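Local coordinates for cell wall mannoprotein 1 (Neosartorya fumigata, PDB 5J5L) that binds arachidonic acid within an all-helical fold and is probably a constitutive cell-wall antigen recognised by host antibodies, at residues E41-T52 with D106-L117; I80-K91 with I140-F151. One frame throughout, in Å; residues are numbered along the deposited sequence. Where two conformers were deposited one is given.

Contact 1: E41-T52 with D106-L117. With ACD (arachidonic acid), chain B.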
loop_
_atom_site.group_PDB
_atom_site.type_symbol
_atom_site.label_atom_id
_atom_site.label_comp_id
_atom_site.label_asym_id
_atom_site.label_seq_id
_atom_site.Cartn_x
_atom_site.Cartn_y
_atom_site.Cartn_z
ATOM N N GLU A 41 9.883 -3.800 -1.487
ATOM C CA GLU A 41 9.208 -2.881 -0.580
ATOM C C GLU A 41 9.577 -1.429 -0.872
ATOM O O GLU A 41 8.722 -0.545 -0.794
ATOM C CB GLU A 41 9.510 -3.233 0.859
ATOM C CG GLU A 41 8.700 -2.437 1.874
ATOM C CD GLU A 41 9.234 -1.050 2.150
ATOM O OE1 GLU A 41 10.424 -0.768 1.855
ATOM O OE2 GLU A 41 8.455 -0.236 2.718
ATOM N N GLN A 42 10.843 -1.188 -1.215
ATOM C CA GLN A 42 11.312 0.173 -1.496
ATOM C C GLN A 42 10.763 0.664 -2.837
ATOM O O GLN A 42 10.436 1.852 -2.982
ATOM C CB GLN A 42 12.830 0.240 -1.441
ATOM C CG GLN A 42 13.357 0.137 -0.014
ATOM C CD GLN A 42 13.177 1.433 0.765
ATOM O OE1 GLN A 42 12.339 1.526 1.669
ATOM N NE2 GLN A 42 13.946 2.435 0.408
ATOM N N GLN A 43 10.651 -0.257 -3.798
ATOM C CA GLN A 43 9.968 0.039 -5.073
ATOM C C GLN A 43 8.513 0.417 -4.813
ATOM O O GLN A 43 7.990 1.380 -5.395
ATOM C CB GLN A 43 10.047 -1.154 -6.019
ATOM C CG GLN A 43 9.589 -0.837 -7.440
ATOM C CD GLN A 43 10.366 0.311 -8.073
ATOM O OE1 GLN A 43 11.591 0.271 -8.180
ATOM N NE2 GLN A 43 9.646 1.351 -8.505
ATOM N N LEU A 44 7.866 -0.328 -3.925
ATOM C CA LEU A 44 6.483 -0.049 -3.547
ATOM C C LEU A 44 6.359 1.357 -2.959
ATOM O O LEU A 44 5.477 2.122 -3.354
ATOM C CB LEU A 44 5.952 -1.098 -2.562
ATOM C CG LEU A 44 4.576 -0.880 -1.927
ATOM C CD1 LEU A 44 3.508 -0.646 -2.983
ATOM C CD2 LEU A 44 4.203 -2.044 -1.027
ATOM N N GLU A 45 7.247 1.700 -2.030
ATOM C CA GLU A 45 7.253 3.057 -1.461
ATOM C C GLU A 45 7.349 4.136 -2.548
ATOM O O GLU A 45 6.592 5.113 -2.543
ATOM C CB GLU A 45 8.392 3.229 -0.452
ATOM C CG GLU A 45 8.228 2.462 0.853
ATOM C CD GLU A 45 9.225 2.886 1.932
ATOM O OE1 GLU A 45 9.856 3.948 1.812
ATOM O OE2 GLU A 45 9.390 2.154 2.926
ATOM N N SER A 46 8.268 3.938 -3.489
ATOM C CA SER A 46 8.483 4.870 -4.585
ATOM C C SER A 46 7.226 4.991 -5.451
ATOM O O SER A 46 6.851 6.087 -5.868
ATOM C CB SER A 46 9.657 4.392 -5.447
ATOM O OG SER A 46 9.980 5.324 -6.455
ATOM N N ASP A 47 6.619 3.850 -5.747
ATOM C CA ASP A 47 5.423 3.803 -6.590
ATOM C C ASP A 47 4.215 4.473 -5.927
ATOM O O ASP A 47 3.415 5.126 -6.617
ATOM C CB ASP A 47 5.125 2.353 -7.002
ATOM C CG ASP A 47 6.190 1.783 -7.978
ATOM O OD1 ASP A 47 6.889 2.570 -8.653
ATOM O OD2 ASP A 47 6.322 0.543 -8.077
ATOM N N ILE A 48 4.092 4.343 -4.612
ATOM C CA ILE A 48 3.013 5.020 -3.889
ATOM C C ILE A 48 3.251 6.530 -3.959
ATOM O O ILE A 48 2.335 7.294 -4.249
ATOM C CB ILE A 48 2.916 4.553 -2.414
ATOM C CG1 ILE A 48 2.447 3.082 -2.331
ATOM C CG2 ILE A 48 1.961 5.449 -1.626
ATOM C CD1 ILE A 48 2.678 2.420 -1.004
ATOM N N ASP A 49 4.483 6.949 -3.696
ATOM C CA ASP A 49 4.846 8.369 -3.753
ATOM C C ASP A 49 4.640 8.934 -5.162
ATOM O O ASP A 49 4.202 10.080 -5.305
ATOM C CB ASP A 49 6.282 8.593 -3.283
ATOM C CG ASP A 49 6.435 8.444 -1.767
ATOM O OD1 ASP A 49 5.406 8.401 -1.048
ATOM O OD2 ASP A 49 7.580 8.364 -1.291
ATOM N N GLN A 50 4.900 8.124 -6.197
ATOM C CA GLN A 50 4.662 8.562 -7.575
ATOM C C GLN A 50 3.171 8.799 -7.818
ATOM O O GLN A 50 2.791 9.810 -8.426
ATOM C CB GLN A 50 5.213 7.543 -8.578
ATOM C CG GLN A 50 4.977 7.916 -10.044
ATOM C CD GLN A 50 5.703 9.185 -10.448
ATOM O OE1 GLN A 50 5.078 10.189 -10.789
ATOM N NE2 GLN A 50 7.027 9.153 -10.391
ATOM N N ALA A 51 2.339 7.867 -7.357
ATOM C CA ALA A 51 0.878 8.001 -7.456
ATOM C C ALA A 51 0.381 9.278 -6.758
ATOM O O ALA A 51 -0.444 10.016 -7.308
ATOM C CB ALA A 51 0.180 6.779 -6.889
ATOM N N THR A 52 0.900 9.533 -5.555
ATOM C CA THR A 52 0.566 10.754 -4.823
ATOM C C THR A 52 0.922 12.011 -5.624
ATOM O O THR A 52 0.110 12.943 -5.751
ATOM C CB THR A 52 1.292 10.765 -3.468
ATOM O OG1 THR A 52 0.885 9.625 -2.710
ATOM C CG2 THR A 52 0.967 12.014 -2.689
ATOM N N ASP A 106 9.309 -0.186 7.745
ATOM C CA ASP A 106 8.606 -0.292 6.487
ATOM C C ASP A 106 7.102 -0.080 6.675
ATOM O O ASP A 106 6.482 0.676 5.922
ATOM C CB ASP A 106 8.818 -1.671 5.839
ATOM C CG ASP A 106 10.210 -1.862 5.251
ATOM O OD1 ASP A 106 11.045 -0.929 5.228
ATOM O OD2 ASP A 106 10.459 -3.008 4.789
ATOM N N LEU A 107 6.522 -0.716 7.683
ATOM C CA LEU A 107 5.077 -0.574 7.932
ATOM C C LEU A 107 4.697 0.881 8.196
ATOM O O LEU A 107 3.711 1.370 7.638
ATOM C CB LEU A 107 4.631 -1.440 9.095
ATOM C CG LEU A 107 4.563 -2.944 8.820
ATOM C CD1 LEU A 107 4.401 -3.673 10.142
ATOM C CD2 LEU A 107 3.418 -3.281 7.866
ATOM N N ASN A 108 5.475 1.560 9.029
ATOM C CA ASN A 108 5.181 2.965 9.345
ATOM C C ASN A 108 5.321 3.858 8.110
ATOM O O ASN A 108 4.477 4.736 7.878
ATOM C CB ASN A 108 6.066 3.441 10.485
ATOM C CG ASN A 108 5.606 2.919 11.823
ATOM O OD1 ASN A 108 4.421 3.010 12.157
ATOM N ND2 ASN A 108 6.534 2.378 12.610
ATOM N N ALA A 109 6.366 3.629 7.297
ATOM C CA ALA A 109 6.546 4.379 6.044
ATOM C C ALA A 109 5.404 4.145 5.081
ATOM O O ALA A 109 4.866 5.081 4.487
ATOM C CB ALA A 109 7.869 4.017 5.377
ATOM N N LEU A 110 5.036 2.881 4.902
ATOM C CA LEU A 110 3.966 2.536 3.978
ATOM C C LEU A 110 2.615 3.093 4.406
ATOM O O LEU A 110 1.846 3.572 3.555
ATOM C CB LEU A 110 3.886 1.022 3.821
ATOM C CG LEU A 110 5.033 0.420 2.992
ATOM C CD1 LEU A 110 5.109 -1.081 3.254
ATOM C CD2 LEU A 110 4.895 0.709 1.500
ATOM N N GLN A 111 2.328 3.046 5.703
ATOM C CA GLN A 111 1.093 3.628 6.195
ATOM C C GLN A 111 1.092 5.136 5.906
ATOM O O GLN A 111 0.098 5.666 5.409
ATOM C CB GLN A 111 0.858 3.381 7.675
ATOM C CG GLN A 111 -0.492 3.944 8.092
ATOM C CD GLN A 111 -0.947 3.548 9.465
ATOM O OE1 GLN A 111 -0.156 3.188 10.330
ATOM N NE2 GLN A 111 -2.249 3.647 9.683
ATOM N N SER A 112 2.181 5.831 6.243
ATOM C CA SER A 112 2.256 7.272 6.001
ATOM C C SER A 112 2.046 7.611 4.527
ATOM O O SER A 112 1.273 8.536 4.168
ATOM C CB SER A 112 3.611 7.814 6.471
ATOM O OG SER A 112 3.698 9.209 6.266
ATOM N N LYS A 113 2.748 6.880 3.677
ATOM C CA LYS A 113 2.718 7.145 2.238
ATOM C C LYS A 113 1.353 6.790 1.633
ATOM O O LYS A 113 0.844 7.522 0.771
ATOM C CB LYS A 113 3.865 6.423 1.528
ATOM C CG LYS A 113 5.241 6.955 1.893
ATOM C CD LYS A 113 6.348 6.118 1.275
ATOM C CE LYS A 113 7.712 6.614 1.734
ATOM N NZ LYS A 113 7.951 8.035 1.367
ATOM N N THR A 114 0.758 5.700 2.108
ATOM C CA THR A 114 -0.580 5.291 1.644
ATOM C C THR A 114 -1.642 6.308 2.105
ATOM O O THR A 114 -2.553 6.670 1.344
ATOM C CB THR A 114 -0.940 3.896 2.160
ATOM O OG1 THR A 114 0.039 2.964 1.684
ATOM C CG2 THR A 114 -2.347 3.465 1.676
ATOM N N ASP A 115 -1.518 6.778 3.338
ATOM C CA ASP A 115 -2.440 7.802 3.835
ATOM C C ASP A 115 -2.358 9.083 2.987
ATOM O O ASP A 115 -3.387 9.714 2.690
ATOM C CB ASP A 115 -2.161 8.101 5.306
ATOM C CG ASP A 115 -2.602 6.978 6.228
ATOM O OD1 ASP A 115 -3.298 6.064 5.741
ATOM O OD2 ASP A 115 -2.260 7.004 7.430
ATOM N N ALA A 116 -1.138 9.472 2.597
ATOM C CA ALA A 116 -0.951 10.661 1.778
ATOM C C ALA A 116 -1.591 10.468 0.411
ATOM O O ALA A 116 -2.201 11.401 -0.137
ATOM C CB ALA A 116 0.533 10.985 1.623
ATOM N N LEU A 117 -1.418 9.274 -0.155
ATOM C CA LEU A 117 -2.016 8.947 -1.446
ATOM C C LEU A 117 -3.539 9.050 -1.354
ATOM O O LEU A 117 -4.190 9.672 -2.215
ATOM C CB LEU A 117 -1.610 7.551 -1.924
ATOM C CG LEU A 117 -2.308 7.032 -3.191
ATOM C CD1 LEU A 117 -2.151 7.983 -4.368
ATOM C CD2 LEU A 117 -1.790 5.633 -3.504
HETATM C C1 ACD B . 10.704 -11.494 3.236
HETATM C C2 ACD B . 10.636 -10.202 4.016
HETATM C C3 ACD B . 10.876 -10.473 5.488
HETATM C C4 ACD B . 11.139 -9.168 6.241
HETATM C C5 ACD B . 12.260 -8.399 5.582
HETATM C C6 ACD B . 12.156 -7.153 5.085
HETATM C C7 ACD B . 10.913 -6.305 5.180
HETATM C C8 ACD B . 10.166 -6.206 3.859
HETATM C C9 ACD B . 8.827 -6.152 3.764
HETATM C C10 ACD B . 7.858 -6.233 4.931
HETATM C C11 ACD B . 7.390 -4.864 5.349
HETATM C C12 ACD B . 6.139 -4.391 5.267
HETATM C C13 ACD B . 4.925 -5.105 4.710
HETATM C C14 ACD B . 4.890 -4.758 3.232
HETATM C C15 ACD B . 3.775 -4.612 2.508
HETATM C C16 ACD B . 2.393 -4.763 3.080
HETATM C C17 ACD B . 1.393 -4.094 2.148
HETATM C C18 ACD B . 1.544 -2.584 2.143
HETATM C C19 ACD B . 0.448 -1.928 1.337
HETATM C C20 ACD B . 0.827 -0.587 0.765
HETATM O O1 ACD B . 9.630 -12.100 3.125
HETATM O O2 ACD B . 11.772 -11.885 2.727
HETATM O O HOH W 1 2.785 9.097 -0.740
#

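Contact 2: I80-K91 with I140-F151. With ACD (arachidonic acid), chain B.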
loop_
_atom_site.group_PDB
_atom_site.type_symbol
_atom_site.label_atom_id
_atom_site.label_comp_id
_atom_site.label_asym_id
_atom_site.label_seq_id
_atom_site.Cartn_x
_atom_site.Cartn_y
_atom_site.Cartn_z
ATOM N N ILE A 80 -3.864 -5.556 0.237
ATOM C CA ILE A 80 -3.099 -5.041 1.363
ATOM C C ILE A 80 -3.294 -5.916 2.594
ATOM O O ILE A 80 -2.321 -6.302 3.256
ATOM C CB ILE A 80 -3.480 -3.567 1.644
ATOM C CG1 ILE A 80 -3.006 -2.689 0.492
ATOM C CG2 ILE A 80 -2.915 -3.086 2.986
ATOM C CD1 ILE A 80 -3.644 -1.312 0.484
ATOM N N VAL A 81 -4.550 -6.248 2.903
ATOM C CA VAL A 81 -4.848 -7.101 4.039
ATOM C C VAL A 81 -4.171 -8.474 3.877
ATOM O O VAL A 81 -3.549 -8.981 4.819
ATOM C CB VAL A 81 -6.359 -7.269 4.249
ATOM C CG1 VAL A 81 -6.632 -8.347 5.295
ATOM C CG2 VAL A 81 -6.985 -5.941 4.665
ATOM N N THR A 82 -4.258 -9.047 2.679
ATOM C CA THR A 82 -3.603 -10.333 2.399
ATOM C C THR A 82 -2.082 -10.237 2.616
ATOM O O THR A 82 -1.462 -11.130 3.223
ATOM C CB THR A 82 -3.931 -10.816 0.966
ATOM O OG1 THR A 82 -5.339 -11.087 0.858
ATOM C CG2 THR A 82 -3.146 -12.087 0.607
ATOM N N SER A 83 -1.483 -9.150 2.141
ATOM C CA SER A 83 -0.037 -8.960 2.243
ATOM C C SER A 83 0.393 -8.791 3.688
ATOM O O SER A 83 1.372 -9.423 4.146
ATOM C CB SER A 83 0.406 -7.760 1.382
ATOM O OG SER A 83 1.802 -7.743 1.181
ATOM N N LEU A 84 -0.345 -7.970 4.426
ATOM C CA LEU A 84 -0.075 -7.771 5.841
ATOM C C LEU A 84 -0.245 -9.078 6.624
ATOM O O LEU A 84 0.592 -9.400 7.478
ATOM C CB LEU A 84 -0.972 -6.684 6.401
ATOM C CG LEU A 84 -0.630 -5.267 5.909
ATOM C CD1 LEU A 84 -1.704 -4.291 6.316
ATOM C CD2 LEU A 84 0.732 -4.840 6.437
ATOM N N ASP A 85 -1.293 -9.843 6.308
ATOM C CA ASP A 85 -1.494 -11.153 6.944
ATOM C C ASP A 85 -0.285 -12.053 6.699
ATOM O O ASP A 85 0.146 -12.784 7.586
ATOM C CB ASP A 85 -2.745 -11.868 6.414
ATOM C CG ASP A 85 -4.062 -11.265 6.941
ATOM O OD1 ASP A 85 -4.026 -10.500 7.923
ATOM O OD2 ASP A 85 -5.142 -11.576 6.378
ATOM N N ALA A 86 0.246 -12.000 5.489
ATOM C CA ALA A 86 1.356 -12.880 5.086
ATOM C C ALA A 86 2.652 -12.596 5.828
ATOM O O ALA A 86 3.348 -13.529 6.214
ATOM C CB ALA A 86 1.581 -12.787 3.593
ATOM N N ILE A 87 2.989 -11.319 6.016
ATOM C CA ILE A 87 4.181 -10.973 6.802
ATOM C C ILE A 87 3.973 -11.252 8.295
ATOM O O ILE A 87 4.877 -11.769 8.972
ATOM C CB ILE A 87 4.695 -9.538 6.528
ATOM C CG1 ILE A 87 6.028 -9.293 7.259
ATOM C CG2 ILE A 87 3.706 -8.469 6.920
ATOM C CD1 ILE A 87 7.153 -10.170 6.779
ATOM N N VAL A 88 2.770 -10.976 8.808
ATOM C CA VAL A 88 2.444 -11.297 10.197
ATOM C C VAL A 88 2.631 -12.812 10.460
ATOM O O VAL A 88 3.172 -13.216 11.496
ATOM C CB VAL A 88 1.012 -10.848 10.549
ATOM C CG1 VAL A 88 0.495 -11.500 11.826
ATOM C CG2 VAL A 88 0.975 -9.332 10.687
ATOM N N ALA A 89 2.189 -13.626 9.499
ATOM C CA ALA A 89 2.294 -15.088 9.594
ATOM C C ALA A 89 3.744 -15.559 9.700
ATOM O O ALA A 89 4.011 -16.658 10.213
ATOM C CB ALA A 89 1.619 -15.741 8.384
ATOM N N LYS A 90 4.665 -14.734 9.209
ATOM C CA LYS A 90 6.088 -15.044 9.257
ATOM C C LYS A 90 6.821 -14.315 10.378
ATOM O O LYS A 90 8.046 -14.215 10.342
ATOM C CB LYS A 90 6.722 -14.694 7.913
ATOM C CG LYS A 90 6.254 -15.566 6.761
ATOM C CD LYS A 90 6.827 -16.981 6.844
ATOM C CE LYS A 90 6.501 -17.807 5.614
ATOM N NZ LYS A 90 5.046 -18.094 5.472
ATOM N N LYS A 91 6.090 -13.815 11.382
ATOM C CA LYS A 91 6.774 -13.208 12.534
ATOM C C LYS A 91 7.882 -14.091 13.147
ATOM O O LYS A 91 8.963 -13.584 13.479
ATOM C CB LYS A 91 5.804 -12.744 13.637
ATOM C CG LYS A 91 6.532 -11.976 14.742
ATOM C CD LYS A 91 5.624 -11.239 15.701
ATOM C CE LYS A 91 6.431 -10.336 16.630
ATOM N NZ LYS A 91 7.318 -11.078 17.551
ATOM N N ILE A 140 -7.928 0.196 5.693
ATOM C CA ILE A 140 -6.525 -0.012 5.378
ATOM C C ILE A 140 -5.671 0.409 6.583
ATOM O O ILE A 140 -4.757 -0.299 6.990
ATOM C CB ILE A 140 -6.125 0.776 4.106
ATOM C CG1 ILE A 140 -6.826 0.166 2.874
ATOM C CG2 ILE A 140 -4.606 0.795 3.928
ATOM C CD1 ILE A 140 -6.644 0.952 1.588
ATOM N N ASP A 141 -5.991 1.570 7.162
ATOM C CA ASP A 141 -5.274 2.037 8.358
ATOM C C ASP A 141 -5.410 1.081 9.553
ATOM O O ASP A 141 -4.450 0.858 10.285
ATOM C CB ASP A 141 -5.731 3.449 8.748
ATOM C CG ASP A 141 -5.200 4.524 7.815
ATOM O OD1 ASP A 141 -4.123 4.340 7.208
ATOM O OD2 ASP A 141 -5.884 5.563 7.683
ATOM N N ALA A 142 -6.596 0.517 9.748
ATOM C CA ALA A 142 -6.809 -0.480 10.789
ATOM C C ALA A 142 -5.897 -1.687 10.594
ATOM O O ALA A 142 -5.331 -2.206 11.542
ATOM C CB ALA A 142 -8.258 -0.931 10.813
ATOM N N ALA A 143 -5.782 -2.140 9.349
ATOM C CA ALA A 143 -4.938 -3.290 9.045
ATOM C C ALA A 143 -3.451 -3.004 9.315
ATOM O O ALA A 143 -2.747 -3.824 9.910
ATOM C CB ALA A 143 -5.152 -3.752 7.609
ATOM N N PHE A 144 -2.992 -1.823 8.907
ATOM C CA PHE A 144 -1.639 -1.382 9.227
ATOM C C PHE A 144 -1.426 -1.346 10.746
ATOM O O PHE A 144 -0.399 -1.812 11.245
ATOM C CB PHE A 144 -1.357 0.020 8.651
ATOM C CG PHE A 144 -0.835 0.020 7.242
ATOM C CD1 PHE A 144 0.410 -0.521 6.937
ATOM C CD2 PHE A 144 -1.563 0.633 6.233
ATOM C CE1 PHE A 144 0.890 -0.483 5.642
ATOM C CE2 PHE A 144 -1.083 0.666 4.931
ATOM C CZ PHE A 144 0.135 0.102 4.640
ATOM N N SER A 145 -2.377 -0.784 11.479
ATOM C CA SER A 145 -2.248 -0.659 12.944
ATOM C C SER A 145 -2.091 -2.026 13.587
ATOM O O SER A 145 -1.305 -2.200 14.507
ATOM C CB SER A 145 -3.440 0.060 13.564
ATOM O OG SER A 145 -3.570 1.371 13.015
ATOM N N SER A 146 -2.851 -3.008 13.111
ATOM C CA SER A 146 -2.744 -4.352 13.650
ATOM C C SER A 146 -1.333 -4.941 13.378
ATOM O O SER A 146 -0.691 -5.469 14.275
ATOM C CB SER A 146 -3.871 -5.221 13.080
ATOM O OG SER A 146 -3.800 -6.540 13.558
ATOM N N ALA A 147 -0.855 -4.857 12.144
ATOM C CA ALA A 147 0.481 -5.370 11.816
ATOM C C ALA A 147 1.579 -4.663 12.593
ATOM O O ALA A 147 2.503 -5.298 13.088
ATOM C CB ALA A 147 0.735 -5.292 10.322
ATOM N N ILE A 148 1.467 -3.346 12.707
ATOM C CA ILE A 148 2.418 -2.572 13.522
ATOM C C ILE A 148 2.433 -3.030 14.969
ATOM O O ILE A 148 3.501 -3.186 15.573
ATOM C CB ILE A 148 2.141 -1.049 13.393
ATOM C CG1 ILE A 148 2.529 -0.559 11.985
ATOM C CG2 ILE A 148 2.884 -0.260 14.465
ATOM C CD1 ILE A 148 1.893 0.763 11.604
ATOM N N ALA A 149 1.252 -3.263 15.547
ATOM C CA ALA A 149 1.162 -3.750 16.912
ATOM C C ALA A 149 1.848 -5.091 17.047
ATOM O O ALA A 149 2.544 -5.334 18.016
ATOM C CB ALA A 149 -0.287 -3.851 17.355
ATOM N N VAL A 150 1.648 -5.971 16.069
ATOM C CA VAL A 150 2.300 -7.278 16.089
ATOM C C VAL A 150 3.831 -7.150 16.099
ATOM O O VAL A 150 4.499 -7.850 16.873
ATOM C CB VAL A 150 1.842 -8.168 14.903
ATOM C CG1 VAL A 150 2.727 -9.400 14.773
ATOM C CG2 VAL A 150 0.388 -8.582 15.085
ATOM N N PHE A 151 4.372 -6.252 15.274
ATOM C CA PHE A 151 5.825 -6.091 15.111
ATOM C C PHE A 151 6.457 -5.066 16.061
ATOM O O PHE A 151 7.640 -4.744 15.929
ATOM C CB PHE A 151 6.177 -5.805 13.657
ATOM C CG PHE A 151 6.077 -7.025 12.788
ATOM C CD1 PHE A 151 7.064 -7.996 12.839
ATOM C CD2 PHE A 151 4.967 -7.239 11.989
ATOM C CE1 PHE A 151 6.978 -9.143 12.069
ATOM C CE2 PHE A 151 4.865 -8.392 11.213
ATOM C CZ PHE A 151 5.871 -9.339 11.255
HETATM C C1 ACD B . 10.704 -11.494 3.236
HETATM C C2 ACD B . 10.636 -10.202 4.016
HETATM C C3 ACD B . 10.876 -10.473 5.488
HETATM C C4 ACD B . 11.139 -9.168 6.241
HETATM C C5 ACD B . 12.260 -8.399 5.582
HETATM C C6 ACD B . 12.156 -7.153 5.085
HETATM C C7 ACD B . 10.913 -6.305 5.180
HETATM C C8 ACD B . 10.166 -6.206 3.859
HETATM C C9 ACD B . 8.827 -6.152 3.764
HETATM C C10 ACD B . 7.858 -6.233 4.931
HETATM C C11 ACD B . 7.390 -4.864 5.349
HETATM C C12 ACD B . 6.139 -4.391 5.267
HETATM C C13 ACD B . 4.925 -5.105 4.710
HETATM C C14 ACD B . 4.890 -4.758 3.232
HETATM C C15 ACD B . 3.775 -4.612 2.508
HETATM C C16 ACD B . 2.393 -4.763 3.080
HETATM C C17 ACD B . 1.393 -4.094 2.148
HETATM C C18 ACD B . 1.544 -2.584 2.143
HETATM C C19 ACD B . 0.448 -1.928 1.337
HETATM C C20 ACD B . 0.827 -0.587 0.765
HETATM O O1 ACD B . 9.630 -12.100 3.125
HETATM O O2 ACD B . 11.772 -11.885 2.727
#

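Contact 1: E41-T52 with D106-L117
Ile48, Leu110 and Glu45 interlock as knobs into holes where two helices of an all-helical bundle, 31-56 and 100-124, pack side by side. Locally their axes approach to 8.9 Å and cross at 20°, both running in the same direction. The apolar core centres on Leu110, whose side chain sits among Glu41, Leu44, Glu45 and Ile48; its CD2 lies 3.8 Å from Ile48 CD1, while its other methyl, CD1, turns to the lipid, 3.7 Å from C14 of arachidonic acid. Ile48 answers by entering the hole made by Leu110, Lys113, Thr114 and Leu117, and farther along Ala51 CB rests against Leu117 CD1.

At the N-terminal ends of both segments the contact is acidic. The carboxylates of Glu41 and Asp106 are stacked with planes only 2° apart, Glu41 CD lying 3.4 Å from Asp106 CG. Asp106 OD2 is hydrogen-bonded by Gln38, and Glu41 OE2 comes within 2.6 Å of Glu45 OE2, close enough that one of the two acids probably carries a proton.

On the outer flank, Lys113 extends as far as CE and bends at its last torsion (chi4 -59°), which carries NZ to the syn lone pair of Asp49 OD2 in a 2.7 Å salt bridge. Asp49 OD1 instead accepts from a water, which also donates to Lys113 O and accepts from Thr52 OG1 at 2.8 Å.

Contact 2: I80-K91 with I140-F151
Leu84 reaches from helix 63-89 toward Ala143 and Ala147 of helix 127-150, and its two methyls divide the work. The local axes are 10.0 Å apart and nearly parallel, at 4°, and no hydrogen bond joins the segments. From CB, which points at the partner helix, the chain passes to Leu84 CG, set anti to the carbonyl carbon (chi1 -70°) and lying 4.2 Å from C16 of arachidonic acid. There it forks: Leu84 CD1 settles 3.7 Å from Ala143 CB and over one face of the Phe144 ring, whereas Leu84 CD2 touches both Ala147 CB and, at 3.7 Å, the same lipid carbon C16. One leucine thus serves helix packing and lipid binding together.

Beside this centre, Ile80 and Ile140 meet through their CD1 methyls, their side chains lying nearly perpendicular. Toward the C-terminal ends, the Phe151 ring closes the contact. Phe151 CZ lies 3.5 Å from Ile87 O, which approaches the ring edge in plane, while Val150 CG1 lies over one face, displaced toward the rim. The Lys91 chain runs antiparallel alongside the Phe151 side chain, CG near CE1; Lys91 CD packs 3.6 Å from Val150 CG1 before NZ leaves for a salt bridge with Asp95.

Ile80, Ser83, Leu84, Ile87 and Phe144 all belong to the fatty-acid pocket, with Phe144 CZ 3.9 Å from the lipid's C19. Small alanines opposite branched side chains on neighbouring helices, with lipid along their inner side, make this one wall of the fatty-acid pocket inside a helical bundle.

The centres of contacts 1 and 2 lie 15 Å apart, and each joins a different pair of helices: 31-56 with 100-124, and 63-89 with 127-150. Along the chain the segments alternate, so each pairing skips over a helix belonging to the other; 31-56 is followed by 63-89, and 100-124 by 127-150. The two contacts also touch directly, with Leu107 CD2 packed 3.4 Å from Leu84 CD2 and Gln111 NE2 probably hydrogen-bonded to Asp141 OD1. Arachidonic acid meets both contacts, which supply five pocket residues apiece. Four helices from separate parts of the sequence thus contribute to one lipid pocket.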